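Local coordinates for Oxidored_FMN domain-containing protein ([Pseudomonas] geniculata N1, PDB 6L6J), which probably oxidises the amine of 6-hydroxypseudooxynicotine, using bound flavin mononucleotide and a [4Fe-4S] cluster, at residues 29-34 with 43-48; 38-43 with 371-376; 57-62 with 73-78. One frame throughout, in Å; residues are numbered along the deposited sequence.

Contact 1 (29-34 with 43-48); sequences HATAMG and AFRKAR. With FMN (flavin mononucleotide), chain B.
The Phe44 ring is sandwiched between a methyl and a guanidinium. CG2 of Thr31 stands 3.6 Å from the ring centroid, a CH-pi contact over the face; over the middle of the opposite face lies NH1 of Arg48, which donates to Phe44 O. The His29 ring comes rim to rim with Phe44, planes at 80° and NE2 3.6 Å from Phe44 CE2, while NH1 of Arg45 lies over one face of the imidazole. With CG anti to the backbone N (chi1 -174°), Phe44 reaches from helix 38-51 to meet Thr31 tip to tip. The helix here packs against the loop that follows the first strand, 24-26, of the eight-stranded TIM barrel, and that loop borders the flavin: Ala30 N approaches FMN N5 to 2.7 Å, and CB of His29 lies 3.5 Å from FMN C5A. Arg45, bent at chi2, ties loop to helix by a nearly straight hydrogen bond from NH2 to His29 O (2.8 Å, 173°), in the guanidinium plane and almost along the C=O axis. The same NH2 makes a salt bridge with Glu59. ND1 of His29 donates to the following carbonyl, Ala30 O, at 3.2 Å, from above its plane, which helps to fix the imidazole's rotation.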
loop_
_atom_site.group_PDB
_atom_site.type_symbol
_atom_site.label_atom_id
_atom_site.label_comp_id
_atom_site.label_asym_id
_atom_site.label_seq_id
_atom_site.Cartn_x
_atom_site.Cartn_y
_atom_site.Cartn_z
ATOM N N HIS A 29 -1.447 3.787 -10.561
ATOM C CA HIS A 29 -1.378 2.774 -9.486
ATOM C C HIS A 29 -2.529 1.782 -9.673
ATOM O O HIS A 29 -3.721 2.254 -9.771
ATOM C CB HIS A 29 -1.332 3.449 -8.109
ATOM C CG HIS A 29 -2.668 3.705 -7.507
ATOM N ND1 HIS A 29 -3.456 2.679 -7.045
ATOM C CD2 HIS A 29 -3.335 4.855 -7.267
ATOM C CE1 HIS A 29 -4.575 3.179 -6.561
ATOM N NE2 HIS A 29 -4.519 4.522 -6.659
ATOM N N ALA A 30 -2.183 0.490 -9.769
ATOM C CA ALA A 30 -3.114 -0.638 -9.992
ATOM C C ALA A 30 -4.110 -0.695 -8.845
ATOM O O ALA A 30 -3.724 -0.394 -7.709
ATOM C CB ALA A 30 -2.371 -1.943 -10.109
ATOM N N THR A 31 -5.343 -1.080 -9.157
ATOM C CA THR A 31 -6.438 -1.258 -8.165
ATOM C C THR A 31 -6.871 -2.726 -8.096
ATOM O O THR A 31 -7.704 -3.032 -7.209
ATOM C CB THR A 31 -7.614 -0.335 -8.513
ATOM O OG1 THR A 31 -7.780 -0.419 -9.928
ATOM C CG2 THR A 31 -7.384 1.090 -8.061
ATOM N N ALA A 32 -6.345 -3.572 -8.995
ATOM C CA ALA A 32 -6.692 -5.008 -9.137
ATOM C C ALA A 32 -8.193 -5.199 -9.385
ATOM O O ALA A 32 -8.737 -6.211 -8.951
ATOM C CB ALA A 32 -6.243 -5.772 -7.917
ATOM N N MET A 33 -8.835 -4.208 -9.986
ATOM C CA MET A 33 -10.135 -4.309 -10.693
ATOM C C MET A 33 -9.805 -4.086 -12.166
ATOM O O MET A 33 -9.110 -3.058 -12.464
ATOM C CB MET A 33 -11.114 -3.206 -10.271
ATOM C CG MET A 33 -11.064 -2.845 -8.818
ATOM S SD MET A 33 -11.249 -1.070 -8.565
ATOM C CE MET A 33 -11.302 -1.040 -6.774
ATOM N N GLY A 34 -10.219 -4.972 -13.053
ATOM C CA GLY A 34 -9.834 -4.833 -14.472
ATOM C C GLY A 34 -11.015 -4.368 -15.297
ATOM O O GLY A 34 -11.850 -3.604 -14.758
ATOM N N ALA A 43 -16.030 3.878 -9.987
ATOM C CA ALA A 43 -16.334 4.425 -8.636
ATOM C C ALA A 43 -15.021 4.791 -7.910
ATOM O O ALA A 43 -14.959 5.833 -7.223
ATOM C CB ALA A 43 -17.146 3.412 -7.845
ATOM N N PHE A 44 -13.991 3.958 -8.045
ATOM C CA PHE A 44 -12.671 4.212 -7.427
ATOM C C PHE A 44 -12.149 5.539 -7.962
ATOM O O PHE A 44 -11.935 6.424 -7.160
ATOM C CB PHE A 44 -11.669 3.077 -7.671
ATOM C CG PHE A 44 -10.387 3.280 -6.908
ATOM C CD1 PHE A 44 -10.270 2.855 -5.586
ATOM C CD2 PHE A 44 -9.310 3.950 -7.487
ATOM C CE1 PHE A 44 -9.104 3.082 -4.864
ATOM C CE2 PHE A 44 -8.147 4.184 -6.762
ATOM C CZ PHE A 44 -8.049 3.750 -5.453
ATOM N N ARG A 45 -11.953 5.652 -9.271
ATOM C CA ARG A 45 -11.314 6.831 -9.915
ATOM C C ARG A 45 -12.201 8.070 -9.720
ATOM O O ARG A 45 -11.678 9.113 -9.328
ATOM C CB ARG A 45 -11.060 6.532 -11.395
ATOM C CG ARG A 45 -10.178 5.323 -11.668
ATOM C CD ARG A 45 -8.817 5.478 -11.052
ATOM N NE ARG A 45 -8.016 4.281 -11.208
ATOM C CZ ARG A 45 -6.839 4.063 -10.646
ATOM N NH1 ARG A 45 -6.294 4.986 -9.876
ATOM N NH2 ARG A 45 -6.200 2.928 -10.877
ATOM N N LYS A 46 -13.510 7.956 -9.929
ATOM C CA LYS A 46 -14.474 9.076 -9.711
ATOM C C LYS A 46 -14.159 9.791 -8.382
ATOM O O LYS A 46 -14.085 11.049 -8.367
ATOM C CB LYS A 46 -15.924 8.581 -9.744
ATOM C CG LYS A 46 -16.979 9.672 -9.896
ATOM C CD LYS A 46 -18.425 9.143 -9.906
ATOM C CE LYS A 46 -19.439 10.081 -9.265
ATOM N NZ LYS A 46 -20.422 9.350 -8.419
ATOM N N ALA A 47 -13.965 9.037 -7.304
ATOM C CA ALA A 47 -13.806 9.596 -5.942
ATOM C C ALA A 47 -12.608 10.561 -5.902
ATOM O O ALA A 47 -12.634 11.573 -5.139
ATOM C CB ALA A 47 -13.658 8.483 -4.939
ATOM N N ARG A 48 -11.579 10.270 -6.697
ATOM C CA ARG A 48 -10.312 11.056 -6.697
ATOM C C ARG A 48 -10.464 12.305 -7.587
ATOM O O ARG A 48 -9.920 13.362 -7.227
ATOM C CB ARG A 48 -9.155 10.104 -7.022
ATOM C CG ARG A 48 -8.563 9.505 -5.757
ATOM C CD ARG A 48 -8.587 8.001 -5.711
ATOM N NE ARG A 48 -8.714 7.499 -4.360
ATOM C CZ ARG A 48 -9.638 6.640 -3.960
ATOM N NH1 ARG A 48 -10.544 6.186 -4.810
ATOM N NH2 ARG A 48 -9.645 6.204 -2.709
HETATM N N1 FMN B . 3.175 2.377 -10.531
HETATM C C2 FMN B . 3.033 2.133 -11.873
HETATM O O2 FMN B . 3.806 2.712 -12.643
HETATM N N3 FMN B . 2.097 1.342 -12.413
HETATM C C4 FMN B . 1.203 0.706 -11.637
HETATM O O4 FMN B . 0.347 -0.024 -12.134
HETATM C C4A FMN B . 1.291 0.882 -10.160
HETATM N N5 FMN B . 0.424 0.265 -9.321
HETATM C C5A FMN B . 0.497 0.519 -7.995
HETATM C C6 FMN B . -0.437 -0.052 -7.135
HETATM C C7 FMN B . -0.368 0.229 -5.785
HETATM C C7M FMN B . -1.329 -0.437 -4.879
HETATM C C8 FMN B . 0.650 1.144 -5.254
HETATM C C8M FMN B . 0.766 1.433 -3.786
HETATM C C9 FMN B . 1.575 1.717 -6.084
HETATM C C9A FMN B . 1.541 1.457 -7.447
HETATM N N10 FMN B . 2.450 2.072 -8.321
HETATM C C10 FMN B . 2.337 1.798 -9.662
HETATM C "C1'" FMN B . 3.512 3.017 -7.850
HETATM C "C2'" FMN B . 2.935 4.403 -7.630
HETATM O "O2'" FMN B . 2.565 4.902 -8.903
HETATM C "C3'" FMN B . 3.915 5.351 -7.006
HETATM O "O3'" FMN B . 4.996 5.559 -7.914
HETATM C "C4'" FMN B . 4.469 4.887 -5.659
HETATM O "O4'" FMN B . 3.403 4.351 -4.839
HETATM C "C5'" FMN B . 5.203 6.013 -4.946
HETATM O "O5'" FMN B . 4.278 7.057 -4.696
HETATM P P FMN B . 3.510 7.154 -3.273
HETATM O O1P FMN B . 4.586 7.383 -2.237
HETATM O O2P FMN B . 2.593 8.317 -3.489
HETATM O O3P FMN B . 2.788 5.829 -3.116
#

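Contact 2 (38-43 with 371-376); sequences LEEMIA and EHVSGW
His372 lays one face of its imidazole on the aliphatic root of Glu39: CB of Glu39 stands 3.5 Å from the ring centroid, 15° off the normal, in a CH-pi contact displaced toward the ND1-CE1 rim. CG of His372 is anti to its backbone N (chi1 172°), which places the ring over Glu39 CB. The two side chains cross obliquely, and the Glu39 carboxylate, turned by the bend at chi2, is tilted 53° from the imidazole plane; its OE1 pairs with Arg88. Glu40 runs extended beyond CG and crosses Val373 obliquely, OE2 coming to 3.2 Å from the methyl CG2. One helical turn after Glu40, Ala43 offers a small surface on which the loop backbone can come close, and its CB meets CB of Glu371 at 3.6 Å. A water bridges the polar atoms between the segments, donating to Glu40 O (2.7 Å) and to Glu371 OE1 (2.9 Å) and weakly accepting from His372 N. The other carboxylate oxygen of Glu371, OE2, makes a salt bridge with Arg48, farther along the helix. The contact thus joins the first turns of helix 38-51, in the flavin-binding barrel, to the linker between helix 349-355 and strand 390-394, the first strand in sequence, and the central one, of the parallel Rossmann-like sheet; Ile42 faces helix 83-94, and Trp376 packs on helix 653-666.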
loop_
_atom_site.group_PDB
_atom_site.type_symbol
_atom_site.label_atom_id
_atom_site.label_comp_id
_atom_site.label_asym_id
_atom_site.label_seq_id
_atom_site.Cartn_x
_atom_site.Cartn_y
_atom_site.Cartn_z
ATOM N N LEU A 38 -15.429 -3.175 -14.034
ATOM C CA LEU A 38 -15.458 -1.790 -14.579
ATOM C C LEU A 38 -16.027 -0.824 -13.526
ATOM O O LEU A 38 -15.496 0.285 -13.378
ATOM C CB LEU A 38 -16.299 -1.810 -15.861
ATOM C CG LEU A 38 -16.196 -0.593 -16.777
ATOM C CD1 LEU A 38 -14.768 -0.376 -17.247
ATOM C CD2 LEU A 38 -17.141 -0.746 -17.969
ATOM N N GLU A 39 -17.094 -1.228 -12.834
ATOM C CA GLU A 39 -17.856 -0.328 -11.928
ATOM C C GLU A 39 -16.976 0.025 -10.724
ATOM O O GLU A 39 -17.030 1.194 -10.249
ATOM C CB GLU A 39 -19.184 -0.980 -11.549
ATOM C CG GLU A 39 -20.151 -1.091 -12.719
ATOM C CD GLU A 39 -20.803 0.224 -13.119
ATOM O OE1 GLU A 39 -21.088 0.400 -14.336
ATOM O OE2 GLU A 39 -21.028 1.075 -12.212
ATOM N N GLU A 40 -16.176 -0.943 -10.276
ATOM C CA GLU A 40 -15.189 -0.781 -9.170
ATOM C C GLU A 40 -14.184 0.314 -9.583
ATOM O O GLU A 40 -14.025 1.313 -8.847
ATOM C CB GLU A 40 -14.546 -2.132 -8.843
ATOM C CG GLU A 40 -15.567 -3.227 -8.575
ATOM C CD GLU A 40 -15.067 -4.500 -7.903
ATOM O OE1 GLU A 40 -13.826 -4.700 -7.817
ATOM O OE2 GLU A 40 -15.933 -5.323 -7.512
ATOM N N MET A 41 -13.551 0.132 -10.738
ATOM C CA MET A 41 -12.595 1.081 -11.355
ATOM C C MET A 41 -13.227 2.478 -11.483
ATOM O O MET A 41 -12.641 3.442 -10.979
ATOM C CB MET A 41 -12.217 0.531 -12.725
ATOM C CG MET A 41 -11.275 1.391 -13.498
ATOM S SD MET A 41 -10.723 0.404 -14.905
ATOM C CE MET A 41 -9.455 -0.565 -14.095
ATOM N N ILE A 42 -14.403 2.570 -12.110
ATOM C CA ILE A 42 -15.175 3.832 -12.301
ATOM C C ILE A 42 -15.353 4.514 -10.938
ATOM O O ILE A 42 -14.847 5.619 -10.787
ATOM C CB ILE A 42 -16.501 3.562 -13.046
ATOM C CG1 ILE A 42 -16.272 3.413 -14.552
ATOM C CG2 ILE A 42 -17.547 4.623 -12.772
ATOM C CD1 ILE A 42 -17.411 2.708 -15.291
ATOM N N ALA A 43 -16.030 3.878 -9.987
ATOM C CA ALA A 43 -16.334 4.425 -8.636
ATOM C C ALA A 43 -15.021 4.791 -7.910
ATOM O O ALA A 43 -14.959 5.833 -7.223
ATOM C CB ALA A 43 -17.146 3.412 -7.845
ATOM N N GLU A 371 -16.000 1.534 -2.916
ATOM C CA GLU A 371 -16.853 2.643 -3.449
ATOM C C GLU A 371 -18.097 2.045 -4.146
ATOM O O GLU A 371 -19.237 2.500 -3.857
ATOM C CB GLU A 371 -16.059 3.549 -4.403
ATOM C CG GLU A 371 -14.876 4.273 -3.764
ATOM C CD GLU A 371 -13.513 3.577 -3.792
ATOM O OE1 GLU A 371 -13.420 2.384 -4.132
ATOM O OE2 GLU A 371 -12.522 4.249 -3.448
ATOM N N HIS A 372 -17.898 1.018 -4.992
ATOM C CA HIS A 372 -18.976 0.315 -5.743
ATOM C C HIS A 372 -19.486 -0.887 -4.948
ATOM O O HIS A 372 -20.696 -0.977 -4.820
ATOM C CB HIS A 372 -18.517 -0.135 -7.132
ATOM C CG HIS A 372 -19.536 -0.990 -7.799
ATOM N ND1 HIS A 372 -20.626 -0.456 -8.471
ATOM C CD2 HIS A 372 -19.684 -2.342 -7.846
ATOM C CE1 HIS A 372 -21.378 -1.444 -8.944
ATOM N NE2 HIS A 372 -20.823 -2.614 -8.572
ATOM N N VAL A 373 -18.606 -1.774 -4.468
ATOM C CA VAL A 373 -18.973 -3.089 -3.850
ATOM C C VAL A 373 -19.913 -2.860 -2.657
ATOM O O VAL A 373 -20.884 -3.626 -2.478
ATOM C CB VAL A 373 -17.737 -3.903 -3.407
ATOM C CG1 VAL A 373 -18.098 -4.978 -2.394
ATOM C CG2 VAL A 373 -16.998 -4.539 -4.580
ATOM N N SER A 374 -19.638 -1.844 -1.856
ATOM C CA SER A 374 -20.340 -1.607 -0.574
ATOM C C SER A 374 -21.145 -0.298 -0.589
ATOM O O SER A 374 -21.938 -0.114 0.351
ATOM C CB SER A 374 -19.343 -1.645 0.555
ATOM O OG SER A 374 -18.750 -2.932 0.673
ATOM N N GLY A 375 -20.962 0.571 -1.596
ATOM C CA GLY A 375 -21.492 1.956 -1.620
ATOM C C GLY A 375 -20.874 2.888 -0.568
ATOM O O GLY A 375 -21.571 3.815 -0.134
ATOM N N TRP A 376 -19.608 2.676 -0.173
ATOM C CA TRP A 376 -18.885 3.494 0.843
ATOM C C TRP A 376 -18.179 4.668 0.173
ATOM O O TRP A 376 -17.384 4.441 -0.764
ATOM C CB TRP A 376 -17.868 2.663 1.623
ATOM C CG TRP A 376 -18.494 1.639 2.515
ATOM C CD1 TRP A 376 -19.822 1.472 2.774
ATOM C CD2 TRP A 376 -17.812 0.647 3.301
ATOM N NE1 TRP A 376 -20.011 0.437 3.645
ATOM C CE2 TRP A 376 -18.802 -0.093 3.983
ATOM C CE3 TRP A 376 -16.470 0.297 3.477
ATOM C CZ2 TRP A 376 -18.486 -1.134 4.858
ATOM C CZ3 TRP A 376 -16.162 -0.748 4.317
ATOM C CH2 TRP A 376 -17.156 -1.440 5.010
HETATM O O HOH W 1 -14.771 0.926 -6.291
#

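Contact 3 (57-62 with 73-78); sequences CLEETM and PDPRMY. With FMN (flavin mononucleotide), chain B; SO4 (sulfate ion), chain G.
A single beta bridge, Met62 with Arg76, joins the C-terminal end of strand 55-62 to the loop that follows it, a buried contact beside the flavin. Two backbone hydrogen bonds of Met62 flank Arg76: Met62 N donates to Pro75 O (3.2 Å), from above the carbonyl plane, and Met77 N to Met62 O (3.0 Å, 174°), in plane. Pro75 packs against the strand's side chains, its CD against the Glu59 carboxylate and its CB 3.4 Å from Thr61 OG1, crossing both at about a right angle. The Thr61 hydroxyl donates a hydrogen bond to Glu59 O. Strand 55-62 is the second of the TIM barrel, and its C-terminal end, as in other such barrels, borders the active site: Glu60 N makes a weak hydrogen bond to FMN O4 at 3.4 Å. Extended beyond CG, Glu60 brings OE2 to 2.6 Å from Asp74 OD2, the carboxylate planes 81° apart. One of the acids is probably protonated, and a raised pKa for it would be consistent with this; the same OE2 is also hydrogen-bonded to His69. Glu59 pairs through OE1 with Arg45, and a water within hydrogen-bonding distance of Glu59 OE2 (2.6 Å) and Pro73 O bridges the two segments.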
loop_
_atom_site.group_PDB
_atom_site.type_symbol
_atom_site.label_atom_id
_atom_site.label_comp_id
_atom_site.label_asym_id
_atom_site.label_seq_id
_atom_site.Cartn_x
_atom_site.Cartn_y
_atom_site.Cartn_z
ATOM N N CYS A 57 -4.973 9.046 -13.084
ATOM C CA CYS A 57 -4.294 8.157 -14.057
ATOM C C CYS A 57 -4.774 6.721 -13.859
ATOM O O CYS A 57 -4.953 6.265 -12.695
ATOM C CB CYS A 57 -2.779 8.205 -13.916
ATOM S SG CYS A 57 -1.970 9.599 -14.745
ATOM N N LEU A 58 -4.956 6.013 -14.968
ATOM C CA LEU A 58 -5.201 4.547 -14.953
ATOM C C LEU A 58 -3.847 3.864 -14.918
ATOM O O LEU A 58 -2.877 4.453 -15.453
ATOM C CB LEU A 58 -6.058 4.126 -16.146
ATOM C CG LEU A 58 -7.495 3.789 -15.770
ATOM C CD1 LEU A 58 -8.106 4.878 -14.903
ATOM C CD2 LEU A 58 -8.343 3.538 -17.015
ATOM N N GLU A 59 -3.826 2.704 -14.255
ATOM C CA GLU A 59 -2.636 1.862 -13.970
ATOM C C GLU A 59 -2.134 1.235 -15.280
ATOM O O GLU A 59 -2.663 1.595 -16.370
ATOM C CB GLU A 59 -3.007 0.786 -12.944
ATOM C CG GLU A 59 -4.036 -0.234 -13.432
ATOM C CD GLU A 59 -5.452 -0.082 -12.872
ATOM O OE1 GLU A 59 -5.960 1.067 -12.871
ATOM O OE2 GLU A 59 -6.070 -1.121 -12.453
ATOM N N GLU A 60 -1.158 0.324 -15.178
ATOM C CA GLU A 60 -0.538 -0.361 -16.347
ATOM C C GLU A 60 -1.654 -0.878 -17.261
ATOM O O GLU A 60 -2.406 -1.732 -16.842
ATOM C CB GLU A 60 0.453 -1.445 -15.920
ATOM C CG GLU A 60 -0.075 -2.468 -14.926
ATOM C CD GLU A 60 0.905 -3.612 -14.704
ATOM O OE1 GLU A 60 2.140 -3.421 -14.984
ATOM O OE2 GLU A 60 0.444 -4.694 -14.269
ATOM N N THR A 61 -1.795 -0.291 -18.446
ATOM C CA THR A 61 -2.880 -0.610 -19.407
ATOM C C THR A 61 -2.277 -1.391 -20.577
ATOM O O THR A 61 -1.533 -0.785 -21.377
ATOM C CB THR A 61 -3.585 0.677 -19.832
ATOM O OG1 THR A 61 -4.174 1.161 -18.628
ATOM C CG2 THR A 61 -4.607 0.469 -20.927
ATOM N N MET A 62 -2.557 -2.684 -20.654
ATOM C CA MET A 62 -1.783 -3.618 -21.503
ATOM C C MET A 62 -2.016 -3.285 -22.977
ATOM O O MET A 62 -3.196 -3.236 -23.393
ATOM C CB MET A 62 -2.201 -5.061 -21.211
ATOM C CG MET A 62 -1.924 -5.445 -19.769
ATOM S SD MET A 62 -0.164 -5.354 -19.386
ATOM C CE MET A 62 -0.033 -3.846 -18.456
ATOM N N PRO A 73 -5.911 -8.548 -12.498
ATOM C CA PRO A 73 -6.738 -7.897 -13.506
ATOM C C PRO A 73 -6.364 -6.418 -13.708
ATOM O O PRO A 73 -6.426 -5.679 -12.743
ATOM C CB PRO A 73 -8.174 -8.034 -12.979
ATOM C CG PRO A 73 -8.040 -8.253 -11.496
ATOM C CD PRO A 73 -6.626 -8.734 -11.231
ATOM N N ASP A 74 -6.028 -6.059 -14.954
ATOM C CA ASP A 74 -5.562 -4.727 -15.408
ATOM C C ASP A 74 -6.494 -4.180 -16.484
ATOM O O ASP A 74 -7.189 -4.949 -17.145
ATOM C CB ASP A 74 -4.167 -4.805 -16.025
ATOM C CG ASP A 74 -3.072 -4.833 -14.992
ATOM O OD1 ASP A 74 -3.403 -4.523 -13.813
ATOM O OD2 ASP A 74 -1.904 -5.166 -15.375
ATOM N N PRO A 75 -6.504 -2.851 -16.726
ATOM C CA PRO A 75 -7.092 -2.297 -17.941
ATOM C C PRO A 75 -6.361 -2.835 -19.172
ATOM O O PRO A 75 -5.216 -3.205 -19.038
ATOM C CB PRO A 75 -6.871 -0.783 -17.840
ATOM C CG PRO A 75 -6.680 -0.550 -16.373
ATOM C CD PRO A 75 -6.006 -1.803 -15.839
ATOM N N ARG A 76 -7.040 -2.848 -20.317
ATOM C CA ARG A 76 -6.471 -3.297 -21.616
ATOM C C ARG A 76 -6.842 -2.293 -22.713
ATOM O O ARG A 76 -7.971 -1.767 -22.702
ATOM C CB ARG A 76 -7.006 -4.687 -21.965
ATOM C CG ARG A 76 -6.695 -5.763 -20.931
ATOM C CD ARG A 76 -7.806 -6.802 -20.837
ATOM N NE ARG A 76 -7.293 -8.080 -20.400
ATOM C CZ ARG A 76 -7.758 -9.263 -20.769
ATOM N NH1 ARG A 76 -8.783 -9.362 -21.605
ATOM N NH2 ARG A 76 -7.156 -10.357 -20.328
ATOM N N MET A 77 -5.922 -2.052 -23.637
ATOM C CA MET A 77 -6.136 -1.139 -24.781
ATOM C C MET A 77 -5.524 -1.782 -26.029
ATOM O O MET A 77 -5.009 -1.045 -26.869
ATOM C CB MET A 77 -5.516 0.234 -24.470
ATOM C CG MET A 77 -6.117 1.397 -25.241
ATOM S SD MET A 77 -7.817 1.732 -24.767
ATOM C CE MET A 77 -7.550 3.221 -23.821
ATOM N N TYR A 78 -5.614 -3.108 -26.159
ATOM C CA TYR A 78 -5.030 -3.873 -27.302
ATOM C C TYR A 78 -6.126 -4.275 -28.282
ATOM O O TYR A 78 -5.800 -4.931 -29.275
ATOM C CB TYR A 78 -4.235 -5.113 -26.876
ATOM C CG TYR A 78 -4.948 -6.128 -26.015
ATOM C CD1 TYR A 78 -5.954 -6.934 -26.521
ATOM C CD2 TYR A 78 -4.559 -6.324 -24.688
ATOM C CE1 TYR A 78 -6.569 -7.894 -25.729
ATOM C CE2 TYR A 78 -5.163 -7.273 -23.882
ATOM C CZ TYR A 78 -6.166 -8.065 -24.405
ATOM O OH TYR A 78 -6.765 -8.969 -23.579
HETATM N N1 FMN B . 3.175 2.377 -10.531
HETATM C C2 FMN B . 3.033 2.133 -11.873
HETATM O O2 FMN B . 3.806 2.712 -12.643
HETATM N N3 FMN B . 2.097 1.342 -12.413
HETATM C C4 FMN B . 1.203 0.706 -11.637
HETATM O O4 FMN B . 0.347 -0.024 -12.134
HETATM C C4A FMN B . 1.291 0.882 -10.160
HETATM N N5 FMN B . 0.424 0.265 -9.321
HETATM C C5A FMN B . 0.497 0.519 -7.995
HETATM C C6 FMN B . -0.437 -0.052 -7.135
HETATM C C7 FMN B . -0.368 0.229 -5.785
HETATM C C7M FMN B . -1.329 -0.437 -4.879
HETATM C C8 FMN B . 0.650 1.144 -5.254
HETATM C C8M FMN B . 0.766 1.433 -3.786
HETATM C C9 FMN B . 1.575 1.717 -6.084
HETATM C C9A FMN B . 1.541 1.457 -7.447
HETATM N N10 FMN B . 2.450 2.072 -8.321
HETATM C C10 FMN B . 2.337 1.798 -9.662
HETATM C "C1'" FMN B . 3.512 3.017 -7.850
HETATM C "C2'" FMN B . 2.935 4.403 -7.630
HETATM O "O2'" FMN B . 2.565 4.902 -8.903
HETATM C "C3'" FMN B . 3.915 5.351 -7.006
HETATM O "O3'" FMN B . 4.996 5.559 -7.914
HETATM C "C4'" FMN B . 4.469 4.887 -5.659
HETATM O "O4'" FMN B . 3.403 4.351 -4.839
HETATM C "C5'" FMN B . 5.203 6.013 -4.946
HETATM O "O5'" FMN B . 4.278 7.057 -4.696
HETATM P P FMN B . 3.510 7.154 -3.273
HETATM O O1P FMN B . 4.586 7.383 -2.237
HETATM O O2P FMN B . 2.593 8.317 -3.489
HETATM O O3P FMN B . 2.788 5.829 -3.116
HETATM S S SO4 G . -11.168 -12.081 -23.180
HETATM O O1 SO4 G . -11.844 -10.873 -23.624
HETATM O O2 SO4 G . -11.631 -13.211 -23.942
HETATM O O3 SO4 G . -9.747 -11.950 -23.352
HETATM O O4 SO4 G . -11.450 -12.314 -21.789
HETATM O O HOH W 2 -5.092 -3.442 -11.676
#

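How the contacts relate
Contacts 1 and 3 are buried and both touch FMN, whereas contact 2 lies at the surface, with the side chain of Glu371 about 12 Å from the flavin. Contacts 1 and 2 share Ala43 and use successive parts of helix 38-51. The salt bridges Arg48-Glu371 and Arg45-Glu59 couple contact 1 to contacts 2 and 3 respectively, and Met41 packs its CE on Pro75, joining contact 2 to contact 3. The chemistry follows position: aromatic and guanidinium packing with one guanidinium-to-carbonyl hydrogen bond in contact 1; a CH-pi contact, a bridging water and small van der Waals touches in the more exposed contact 2; backbone pairing and close carboxylates in contact 3.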